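Local coordinates for cobalamin biosynthesis protein (Agrobacterium tumefaciens, PDB 3BY5) that probably takes part in the biosynthesis of cobalamin (vitamin B12), though its exact role is not established, at residues I27-A32 and G121-A126. Numbering follows the deposited sequence.
Sequences IAAVRA and GDVTVA. With SO4 (sulfate ion), chain B.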
loop_
_atom_site.group_PDB
_atom_site.type_symbol
_atom_site.label_atom_id
_atom_site.label_comp_id
_atom_site.label_asym_id
_atom_site.label_seq_id
_atom_site.Cartn_x
_atom_site.Cartn_y
_atom_site.Cartn_z
ATOM N N ILE A 27 -0.812 -13.979 -10.004
ATOM C CA ILE A 27 0.625 -14.073 -10.309
ATOM C C ILE A 27 0.861 -14.263 -11.805
ATOM O O ILE A 27 1.667 -13.548 -12.403
ATOM C CB ILE A 27 1.318 -15.202 -9.495
ATOM C CG1 ILE A 27 1.407 -14.824 -8.015
ATOM C CG2 ILE A 27 2.726 -15.488 -10.027
ATOM C CD1 ILE A 27 1.780 -15.972 -7.100
ATOM N N ALA A 28 0.131 -15.208 -12.396
ATOM C CA ALA A 28 0.153 -15.465 -13.832
ATOM C C ALA A 28 -0.179 -14.221 -14.645
ATOM O O ALA A 28 0.489 -13.932 -15.635
ATOM C CB ALA A 28 -0.816 -16.579 -14.173
ATOM N N ALA A 29 -1.206 -13.493 -14.207
ATOM C CA ALA A 29 -1.660 -12.266 -14.855
ATOM C C ALA A 29 -0.625 -11.136 -14.838
ATOM O O ALA A 29 -0.520 -10.375 -15.801
ATOM C CB ALA A 29 -2.953 -11.796 -14.220
ATOM N N VAL A 30 0.120 -11.025 -13.741
ATOM C CA VAL A 30 1.139 -9.989 -13.601
ATOM C C VAL A 30 2.347 -10.321 -14.479
ATOM O O VAL A 30 2.828 -9.469 -15.216
ATOM C CB VAL A 30 1.540 -9.761 -12.113
ATOM C CG1 VAL A 30 2.685 -8.757 -11.990
ATOM C CG2 VAL A 30 0.352 -9.269 -11.306
ATOM N N ARG A 31 2.804 -11.569 -14.433
ATOM C CA ARG A 31 3.943 -11.999 -15.248
ATOM C C ARG A 31 3.657 -12.003 -16.752
ATOM O O ARG A 31 4.565 -11.771 -17.553
ATOM C CB ARG A 31 4.464 -13.367 -14.802
ATOM C CG ARG A 31 5.208 -13.359 -13.475
ATOM C CD ARG A 31 6.142 -14.554 -13.378
ATOM N NE ARG A 31 6.307 -15.024 -12.001
ATOM C CZ ARG A 31 7.235 -14.586 -11.151
ATOM N NH1 ARG A 31 8.106 -13.650 -11.517
ATOM N NH2 ARG A 31 7.290 -15.090 -9.924
ATOM N N ALA A 32 2.404 -12.259 -17.124
ATOM C CA ALA A 32 1.977 -12.171 -18.522
ATOM C C ALA A 32 1.963 -10.723 -19.003
ATOM O O ALA A 32 2.332 -10.452 -20.138
ATOM C CB ALA A 32 0.615 -12.816 -18.723
ATOM N N GLY A 121 -7.290 -14.223 -17.897
ATOM C CA GLY A 121 -8.304 -14.968 -17.152
ATOM C C GLY A 121 -9.375 -13.960 -16.785
ATOM O O GLY A 121 -9.887 -13.257 -17.657
ATOM N N ASP A 122 -9.709 -13.867 -15.503
ATOM C CA ASP A 122 -10.542 -12.757 -15.025
ATOM C C ASP A 122 -9.827 -11.921 -13.952
ATOM O O ASP A 122 -10.403 -11.546 -12.927
ATOM C CB ASP A 122 -11.948 -13.216 -14.602
ATOM C CG ASP A 122 -11.953 -14.588 -13.967
ATOM O OD1 ASP A 122 -12.679 -15.473 -14.469
ATOM O OD2 ASP A 122 -11.227 -14.783 -12.970
ATOM N N VAL A 123 -8.554 -11.647 -14.224
ATOM C CA VAL A 123 -7.752 -10.711 -13.452
ATOM C C VAL A 123 -7.370 -9.563 -14.382
ATOM O O VAL A 123 -6.751 -9.778 -15.424
ATOM C CB VAL A 123 -6.473 -11.378 -12.868
ATOM C CG1 VAL A 123 -5.685 -10.392 -12.020
ATOM C CG2 VAL A 123 -6.820 -12.600 -12.036
ATOM N N THR A 124 -7.762 -8.349 -14.006
ATOM C CA THR A 124 -7.427 -7.141 -14.757
ATOM C C THR A 124 -6.117 -6.549 -14.259
ATOM O O THR A 124 -5.888 -6.452 -13.058
ATOM C CB THR A 124 -8.539 -6.088 -14.652
ATOM O OG1 THR A 124 -9.802 -6.710 -14.910
ATOM C CG2 THR A 124 -8.330 -4.962 -15.658
ATOM N N VAL A 125 -5.253 -6.176 -15.198
ATOM C CA VAL A 125 -3.962 -5.589 -14.889
ATOM C C VAL A 125 -3.807 -4.282 -15.653
ATOM O O VAL A 125 -3.889 -4.265 -16.883
ATOM C CB VAL A 125 -2.801 -6.533 -15.272
ATOM C CG1 VAL A 125 -1.475 -5.990 -14.749
ATOM C CG2 VAL A 125 -3.045 -7.953 -14.744
ATOM N N ALA A 126 -3.597 -3.194 -14.911
ATOM C CA ALA A 126 -3.293 -1.878 -15.482
ATOM C C ALA A 126 -1.878 -1.473 -15.105
ATOM O O ALA A 126 -1.531 -1.490 -13.934
ATOM C CB ALA A 126 -4.269 -0.845 -14.977
HETATM S S SO4 B . -11.277 -2.786 -13.942
HETATM O O1 SO4 B . -11.107 -2.873 -12.496
HETATM O O2 SO4 B . -10.075 -2.239 -14.558
HETATM O O3 SO4 B . -11.527 -4.115 -14.488
HETATM O O4 SO4 B . -12.412 -1.919 -14.245
#
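Ala29 meets Val123 and Val125 without any ring or side-chain amide taking part, and the one flat group that enters the contact is the backbone carbonyl of Ala29: the CG2 methyl of Val125 sits over one face of it, above the Ala29 O atom at 3.7 Å, and not at its edge. Val123 and Val125 project from one face of the strand toward the helix, while Thr124 projects from the other, away from it. This is a compact example of how a helix comes close to a sheet, with a small residue, an alanine, set against branched ones. Ala29 CB rests in the cleft between the two valines, 3.8 Å from Val123 CG1 and 3.9 Å from Val125 CG2. Although the valines share nearly one rotamer, different branches do the touching. In Val123, CB and the methyl trans to the backbone N (CG1, chi1 -178°) both reach Ala29 CB, whereas in Val125 it is the methyl lying beside that N. The nearest pair of CA atoms, Ala29 and Val123, is 6.4 Å apart. The contact is small, with 142 Å² buried, yet all three residues are buried and what joins them is essentially apolar. On the far face, Thr124 OG1 donates a hydrogen bond of 3.1 Å to O3 of a sulfate, probably from the crystallisation liquor, which Ser97 and Ser99 also hold. Within the mixed sheet, strand 123-129 runs antiparallel to both its neighbours, 11-17 and 112-120, with backbone hydrogen bonds pairing Thr124 with Gly16 and Val125 with Leu118. Helix 23-37, the connection in the beta-alpha-beta crossover from strand 11-17 to the parallel strand 43-46, covers this face, where Ile26 and Ala33 continue its contact with the valines and Ile15 and Val120 border it from the flanking strands.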